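Long-range contact in lectin-related NK cell receptor LY49L1 (Mus musculus, PDB 3G8K), which is a natural killer cell receptor of the Ly49 family that probably recognises MHC class I through its C-type lectin-like domain, the part present here: residues 16-22 with 119-125. The protein carries 1 engineered substitution. Numbering follows the deposited sequence.
Sequences IKCYYFV and CICGKRL
Ile120, in the extended tt rotamer, lies against two aromatic rings at once: its CD1 sits 3.9 Å from Tyr19 CD2 and 4.0 Å from Phe21 CE2, Tyr19 and Phe21 both being m at chi1. This illustrates how an antiparallel pair sorts its side chains: alternate residues point to opposite faces, Tyr19, Phe21 and Ile120 to one, Cys18, Tyr20, Cys121 and Lys123 to the other. Strands 17-21 and 119-124 run at 154°, axes 4.7 Å apart, with Tyr19 opposite Gly122. Cys18–Lys123 and Tyr20–Cys121 are hydrogen-bonded pairs: Cys18 N reaches Lys123 O at 3.0 Å, Tyr20 N meets Cys121 O at 3.1 Å, and Cys121 N returns to Tyr20 O at 3.1 Å. Leu125 N to Ile16 O, 2.7 Å, extends the ladder. A water joins Tyr20 OH (2.5 Å) to Lys123 O (2.9 Å), while Val22 CG2 packs 3.6 Å from Cys119 CB. Pairing near-terminal strands is characteristic of the C-type lectin-like fold; disulfides Cys119–Cys31 and Cys121–Cys35 tie the later strand to helix 28-37. Strand 10-14 flanks 17-21, strands 41-42 and 62-70 pair with 118-124, and Leu54 of helix 48-57 packs against Tyr19 and Ile120.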
loop_
_atom_site.group_PDB
_atom_site.type_symbol
_atom_site.label_atom_id
_atom_site.label_comp_id
_atom_site.label_asym_id
_atom_site.label_seq_id
_atom_site.Cartn_x
_atom_site.Cartn_y
_atom_site.Cartn_z
ATOM N N ILE A 16 11.651 2.773 6.513
ATOM C CA ILE A 16 12.359 1.540 6.933
ATOM C C ILE A 16 11.455 0.414 7.498
ATOM O O ILE A 16 11.955 -0.555 7.996
ATOM C CB ILE A 16 13.568 1.959 7.900
ATOM C CG1 ILE A 16 14.959 1.515 7.414
ATOM C CG2 ILE A 16 13.294 1.695 9.335
ATOM C CD1 ILE A 16 15.414 0.142 7.883
ATOM N N LYS A 17 10.136 0.518 7.372
ATOM C CA LYS A 17 9.150 -0.378 7.991
ATOM C C LYS A 17 8.108 -0.883 6.926
ATOM O O LYS A 17 7.533 -0.071 6.189
ATOM C CB LYS A 17 8.386 0.311 9.178
ATOM C CG LYS A 17 7.545 -0.689 10.063
ATOM C CD LYS A 17 6.973 -0.145 11.397
ATOM C CE LYS A 17 7.808 0.971 12.025
ATOM N NZ LYS A 17 6.934 1.581 13.040
ATOM N N CYS A 18 7.853 -2.184 6.868
ATOM C CA CYS A 18 6.690 -2.715 6.102
ATOM C C CYS A 18 5.506 -3.128 6.995
ATOM O O CYS A 18 5.677 -3.172 8.189
ATOM C CB CYS A 18 7.171 -3.835 5.238
ATOM S SG CYS A 18 8.475 -3.199 4.095
ATOM N N TYR A 19 4.327 -3.435 6.396
ATOM C CA TYR A 19 3.048 -3.587 7.059
ATOM C C TYR A 19 2.349 -4.729 6.382
ATOM O O TYR A 19 2.156 -4.709 5.168
ATOM C CB TYR A 19 2.202 -2.330 6.850
ATOM C CG TYR A 19 2.930 -1.067 7.398
ATOM C CD1 TYR A 19 3.676 -0.227 6.530
ATOM C CD2 TYR A 19 2.876 -0.750 8.742
ATOM C CE1 TYR A 19 4.386 0.943 7.043
ATOM C CE2 TYR A 19 3.576 0.440 9.256
ATOM C CZ TYR A 19 4.347 1.200 8.388
ATOM O OH TYR A 19 4.943 2.373 8.846
ATOM N N TYR A 20 1.938 -5.688 7.172
ATOM C CA TYR A 20 1.347 -6.993 6.653
ATOM C C TYR A 20 -0.004 -7.164 7.358
ATOM O O TYR A 20 -0.169 -6.659 8.452
ATOM C CB TYR A 20 2.314 -8.160 6.982
ATOM C CG TYR A 20 3.767 -7.901 6.565
ATOM C CD1 TYR A 20 4.680 -7.324 7.444
ATOM C CD2 TYR A 20 4.205 -8.218 5.288
ATOM C CE1 TYR A 20 5.984 -7.064 7.028
ATOM C CE2 TYR A 20 5.513 -8.001 4.901
ATOM C CZ TYR A 20 6.367 -7.384 5.754
ATOM O OH TYR A 20 7.647 -7.214 5.336
ATOM N N PHE A 21 -0.957 -7.882 6.712
ATOM C CA PHE A 21 -2.366 -7.922 7.112
ATOM C C PHE A 21 -2.729 -9.368 7.219
ATOM O O PHE A 21 -2.485 -10.091 6.269
ATOM C CB PHE A 21 -3.328 -7.172 6.093
ATOM C CG PHE A 21 -2.933 -5.760 5.873
ATOM C CD1 PHE A 21 -1.892 -5.469 4.988
ATOM C CD2 PHE A 21 -3.504 -4.691 6.651
ATOM C CE1 PHE A 21 -1.408 -4.143 4.840
ATOM C CE2 PHE A 21 -3.052 -3.336 6.465
ATOM C CZ PHE A 21 -1.994 -3.082 5.565
ATOM N N VAL A 22 -3.222 -9.780 8.402
ATOM C CA VAL A 22 -3.810 -11.146 8.645
ATOM C C VAL A 22 -5.216 -11.234 7.960
ATOM O O VAL A 22 -5.924 -10.207 7.820
ATOM C CB VAL A 22 -3.841 -11.537 10.182
ATOM C CG1 VAL A 22 -4.292 -12.975 10.400
ATOM C CG2 VAL A 22 -2.500 -11.342 10.862
ATOM N N CYS A 119 -5.655 -7.650 12.088
ATOM C CA CYS A 119 -4.278 -7.401 12.612
ATOM C C CYS A 119 -3.393 -6.707 11.588
ATOM O O CYS A 119 -3.263 -7.133 10.441
ATOM C CB CYS A 119 -3.586 -8.708 13.114
ATOM S SG CYS A 119 -4.704 -10.011 13.729
ATOM N N ILE A 120 -2.796 -5.584 11.987
ATOM C CA ILE A 120 -1.703 -5.091 11.191
ATOM C C ILE A 120 -0.419 -5.335 12.005
ATOM O O ILE A 120 -0.282 -4.846 13.174
ATOM C CB ILE A 120 -1.878 -3.653 10.708
ATOM C CG1 ILE A 120 -0.669 -3.197 9.909
ATOM C CG2 ILE A 120 -2.102 -2.671 11.878
ATOM C CD1 ILE A 120 -0.873 -1.761 9.371
ATOM N N CYS A 121 0.443 -6.175 11.403
ATOM C CA CYS A 121 1.778 -6.529 11.906
ATOM C C CYS A 121 2.879 -5.669 11.274
ATOM O O CYS A 121 2.913 -5.502 10.096
ATOM C CB CYS A 121 2.078 -7.955 11.550
ATOM S SG CYS A 121 0.766 -9.120 12.049
ATOM N N GLY A 122 3.781 -5.086 12.033
ATOM C CA GLY A 122 4.910 -4.433 11.364
ATOM C C GLY A 122 6.219 -5.204 11.533
ATOM O O GLY A 122 6.387 -5.973 12.485
ATOM N N LYS A 123 7.135 -4.984 10.607
ATOM C CA LYS A 123 8.514 -5.470 10.618
ATOM C C LYS A 123 9.408 -4.462 9.877
ATOM O O LYS A 123 9.178 -4.142 8.732
ATOM C CB LYS A 123 8.669 -6.870 10.009
ATOM C CG LYS A 123 10.076 -7.551 10.289
ATOM C CD LYS A 123 10.161 -8.891 9.533
ATOM C CE LYS A 123 11.492 -9.610 9.659
ATOM N NZ LYS A 123 11.534 -10.694 8.597
ATOM N N ARG A 124 10.381 -3.889 10.603
ATOM C CA ARG A 124 11.408 -3.076 10.012
ATOM C C ARG A 124 12.291 -3.856 9.068
ATOM O O ARG A 124 12.480 -5.063 9.190
ATOM C CB ARG A 124 12.249 -2.394 11.098
ATOM C CG ARG A 124 11.524 -1.306 11.688
ATOM C CD ARG A 124 12.321 -0.668 12.800
ATOM N NE ARG A 124 13.685 -0.273 12.468
ATOM C CZ ARG A 124 14.123 0.987 12.591
ATOM N NH1 ARG A 124 13.265 1.931 12.963
ATOM N NH2 ARG A 124 15.387 1.315 12.338
ATOM N N LEU A 125 12.824 -3.146 8.101
ATOM C CA LEU A 125 13.658 -3.766 7.094
ATOM C C LEU A 125 15.095 -4.126 7.609
ATOM O O LEU A 125 15.794 -4.993 7.057
ATOM C CB LEU A 125 13.605 -2.873 5.835
ATOM C CG LEU A 125 12.675 -3.202 4.666
ATOM C CD1 LEU A 125 11.519 -3.971 5.035
ATOM C CD2 LEU A 125 12.208 -1.989 3.933
HETATM O O HOH W 1 9.503 -6.117 6.579
#